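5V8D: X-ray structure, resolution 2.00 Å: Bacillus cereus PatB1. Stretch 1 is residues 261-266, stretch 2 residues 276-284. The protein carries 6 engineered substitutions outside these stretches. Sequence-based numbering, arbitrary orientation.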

# COMPACT_ATOMS: atom_id res chain seq x y z
N ASP A 261 -4.33 -10.94 -15.33
CA ASP A 261 -4.88 -12.17 -14.76
C ASP A 261 -3.77 -13.17 -14.41
O ASP A 261 -4.04 -14.17 -13.76
CB ASP A 261 -5.89 -12.83 -15.71
CG ASP A 261 -5.32 -13.11 -17.08
OD1 ASP A 261 -4.35 -12.42 -17.45
OD2 ASP A 261 -5.83 -13.99 -17.79
N GLU A 262 -2.54 -12.88 -14.84
CA GLU A 262 -1.39 -13.71 -14.45
C GLU A 262 -0.73 -13.16 -13.19
O GLU A 262 0.29 -13.68 -12.73
CB GLU A 262 -0.37 -13.79 -15.57
CG GLU A 262 -0.84 -14.65 -16.73
CD GLU A 262 0.07 -14.58 -17.94
OE1 GLU A 262 -0.08 -15.42 -18.84
OE2 GLU A 262 0.95 -13.69 -18.00
N ILE A 263 -1.32 -12.12 -12.63
CA ILE A 263 -0.69 -11.45 -11.51
C ILE A 263 -1.66 -11.23 -10.34
O ILE A 263 -1.32 -11.45 -9.17
CB ILE A 263 -0.11 -10.10 -11.96
CG1 ILE A 263 1.12 -10.33 -12.82
CG2 ILE A 263 0.22 -9.22 -10.78
CD1 ILE A 263 1.35 -9.27 -13.87
N TYR A 264 -2.88 -10.79 -10.68
CA TYR A 264 -3.84 -10.34 -9.68
C TYR A 264 -5.02 -11.30 -9.65
O TYR A 264 -5.59 -11.63 -10.69
CB TYR A 264 -4.29 -8.89 -9.97
CG TYR A 264 -5.16 -8.30 -8.88
CD1 TYR A 264 -4.60 -7.62 -7.79
CD2 TYR A 264 -6.54 -8.47 -8.91
CE1 TYR A 264 -5.40 -7.11 -6.77
CE2 TYR A 264 -7.35 -7.95 -7.90
CZ TYR A 264 -6.77 -7.27 -6.84
OH TYR A 264 -7.58 -6.77 -5.86
N GLY A 265 -5.34 -11.80 -8.46
CA GLY A 265 -6.45 -12.72 -8.28
C GLY A 265 -6.29 -14.04 -9.01
O GLY A 265 -7.28 -14.63 -9.44
N VAL A 266 -5.06 -14.53 -9.15
CA VAL A 266 -4.82 -15.82 -9.81
C VAL A 266 -5.61 -16.97 -9.16
O VAL A 266 -6.16 -17.84 -9.85
CB VAL A 266 -3.31 -16.18 -9.80
CG1 VAL A 266 -3.06 -17.53 -10.50
CG2 VAL A 266 -2.51 -15.08 -10.44
N ALA A 276 -1.65 -13.51 -0.86
CA ALA A 276 -0.93 -13.35 -2.11
C ALA A 276 -1.63 -14.11 -3.24
O ALA A 276 -1.73 -13.63 -4.37
CB ALA A 276 0.51 -13.82 -1.96
N GLY A 277 -2.11 -15.31 -2.92
CA GLY A 277 -2.88 -16.10 -3.85
C GLY A 277 -4.12 -15.35 -4.30
O GLY A 277 -4.41 -15.26 -5.51
N TYR A 278 -4.84 -14.80 -3.33
CA TYR A 278 -6.07 -14.07 -3.60
C TYR A 278 -5.87 -12.70 -4.28
O TYR A 278 -6.69 -12.30 -5.10
CB TYR A 278 -6.85 -13.88 -2.30
CG TYR A 278 -7.54 -15.13 -1.81
CD1 TYR A 278 -8.34 -15.87 -2.67
CD2 TYR A 278 -7.38 -15.59 -0.50
CE1 TYR A 278 -8.98 -17.03 -2.24
CE2 TYR A 278 -8.01 -16.75 -0.06
CZ TYR A 278 -8.81 -17.46 -0.94
OH TYR A 278 -9.45 -18.60 -0.53
N TYR A 279 -4.79 -11.99 -3.96
CA TYR A 279 -4.55 -10.69 -4.59
C TYR A 279 -3.27 -10.73 -5.47
O TYR A 279 -3.36 -11.16 -6.63
CB TYR A 279 -4.53 -9.60 -3.50
CG TYR A 279 -5.90 -9.58 -2.82
CD1 TYR A 279 -7.00 -9.00 -3.46
CD2 TYR A 279 -6.10 -10.19 -1.59
CE1 TYR A 279 -8.27 -9.04 -2.87
CE2 TYR A 279 -7.36 -10.23 -1.00
CZ TYR A 279 -8.44 -9.64 -1.64
OH TYR A 279 -9.67 -9.67 -1.05
N THR A 280 -2.11 -10.29 -4.96
CA THR A 280 -0.86 -10.56 -5.67
C THR A 280 0.26 -10.96 -4.71
O THR A 280 0.22 -10.68 -3.52
CB THR A 280 -0.33 -9.35 -6.51
OG1 THR A 280 0.51 -8.52 -5.70
CG2 THR A 280 -1.44 -8.52 -7.08
N ASP A 281 1.28 -11.64 -5.25
CA ASP A 281 2.48 -11.84 -4.46
C ASP A 281 3.33 -10.58 -4.53
O ASP A 281 2.96 -9.62 -5.18
CB ASP A 281 3.26 -13.05 -4.96
CG ASP A 281 4.16 -13.66 -3.89
OD1 ASP A 281 4.43 -13.00 -2.86
OD2 ASP A 281 4.59 -14.80 -4.09
N ASP A 282 4.47 -10.57 -3.86
CA ASP A 282 5.38 -9.44 -3.97
C ASP A 282 6.33 -9.65 -5.14
O ASP A 282 7.08 -10.64 -5.19
CB ASP A 282 6.14 -9.26 -2.66
CG ASP A 282 5.22 -9.01 -1.48
OD1 ASP A 282 4.23 -8.28 -1.65
OD2 ASP A 282 5.48 -9.56 -0.39
N TYR A 283 6.28 -8.75 -6.11
CA TYR A 283 7.18 -8.80 -7.27
C TYR A 283 8.27 -7.76 -7.12
O TYR A 283 8.03 -6.71 -6.55
CB TYR A 283 6.41 -8.53 -8.58
CG TYR A 283 5.40 -9.59 -8.92
CD1 TYR A 283 4.20 -9.69 -8.21
CD2 TYR A 283 5.63 -10.49 -9.95
CE1 TYR A 283 3.25 -10.68 -8.52
CE2 TYR A 283 4.69 -11.49 -10.27
CZ TYR A 283 3.51 -11.57 -9.54
OH TYR A 283 2.58 -12.56 -9.84
N PRO A 284 9.47 -8.05 -7.64
CA PRO A 284 10.49 -7.01 -7.82
C PRO A 284 9.92 -5.82 -8.60
O PRO A 284 10.01 -4.68 -8.16
CB PRO A 284 11.59 -7.72 -8.62
CG PRO A 284 11.44 -9.16 -8.24
CD PRO A 284 9.97 -9.39 -8.01
O HOH W 1 0.75 -12.66 -8.17
O HOH W 2 -2.84 -13.69 -7.56

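A single direct hydrogen bond joins the two stretches, and it runs from backbone to backbone: G265 N donates to Y279 O at 2.8 Å, with an N-H...O angle of 159°. Y279 is the first residue to leave helical phi/psi after the helix that includes 276-278, and its carbonyl serves the neighbouring loop. The two chains are close here, with G265 CA and Y279 CA 4.6 Å apart. Two CA-H...O contacts reinforce the bond. Y264 CA lies 3.2 Å from Y279 O, with an angle of 146° at the hydrogen, and G265 CA lies 3.2 Å from Y278 O, with an angle of 150°. Such contacts are weaker than N-H...O bonds, but they let successive carbonyls lie close against the opposing backbone.

G265 suits this place chiefly because of its conformation. Its phi/psi of 63/32 has the positive phi that glycine adopts more readily than other residues. A CB built there would point away from the second stretch, yet would still sit 3.8 Å from Y278 O. G277, also without a side chain, contributes its backbone: its carbonyl O comes within 3.8 Å of V266 N, and a water completes the connection.

That water, water 2, accepts from V266 N at 2.9 Å and lies within hydrogen-bonding distance of two carbonyls, G277 O at 3.0 Å and Y279 O at 2.7 Å. It can donate to either, but once atoms elsewhere are counted it has more acceptors in reach than protons. Water 1 links the stretches at another point. It donates to I263 O at 2.6 Å, accepts from D281 N at 3.1 Å, and is hydrogen-bonded to Y283 OH at 2.5 Å. The phenol suits Y283 well, since its ring can pack against an aliphatic neighbour while its hydroxyl reaches the water. Not every close polar pair is favourable: I263 O and Y279 O stand 3.3 Å apart, but both are acceptors and no hydrogen bond can form between them.

The remaining contacts are largely apolar. I263, buried and branched at CB, places CG2 4.1 Å from T280 CG2 and also 4.1 Å from Y283 CE1, so one methyl meets both neighbours. The CA-to-CB bond of Y283 points toward the first stretch, carrying its ring to this side chain. T280 is amphipathic in a useful way: its methyl CG2 packs 3.4 Å from Y264 CD1, while its hydroxyl OG1 donates to D281 O at 2.7 Å within its own stretch.

Y264 and Y279 bring their aromatic side chains together, with Y264 CZ 3.8 Å from Y279 CD1. The Y264 hydroxyl lies at the edge of the Y279 ring, near its plane, where OH is 3.3 Å from CD1. Both tyrosine hydroxyls are hydrogen-bonded elsewhere in the structure, so each ring offers carbon surface to this contact while its polar end is satisfied.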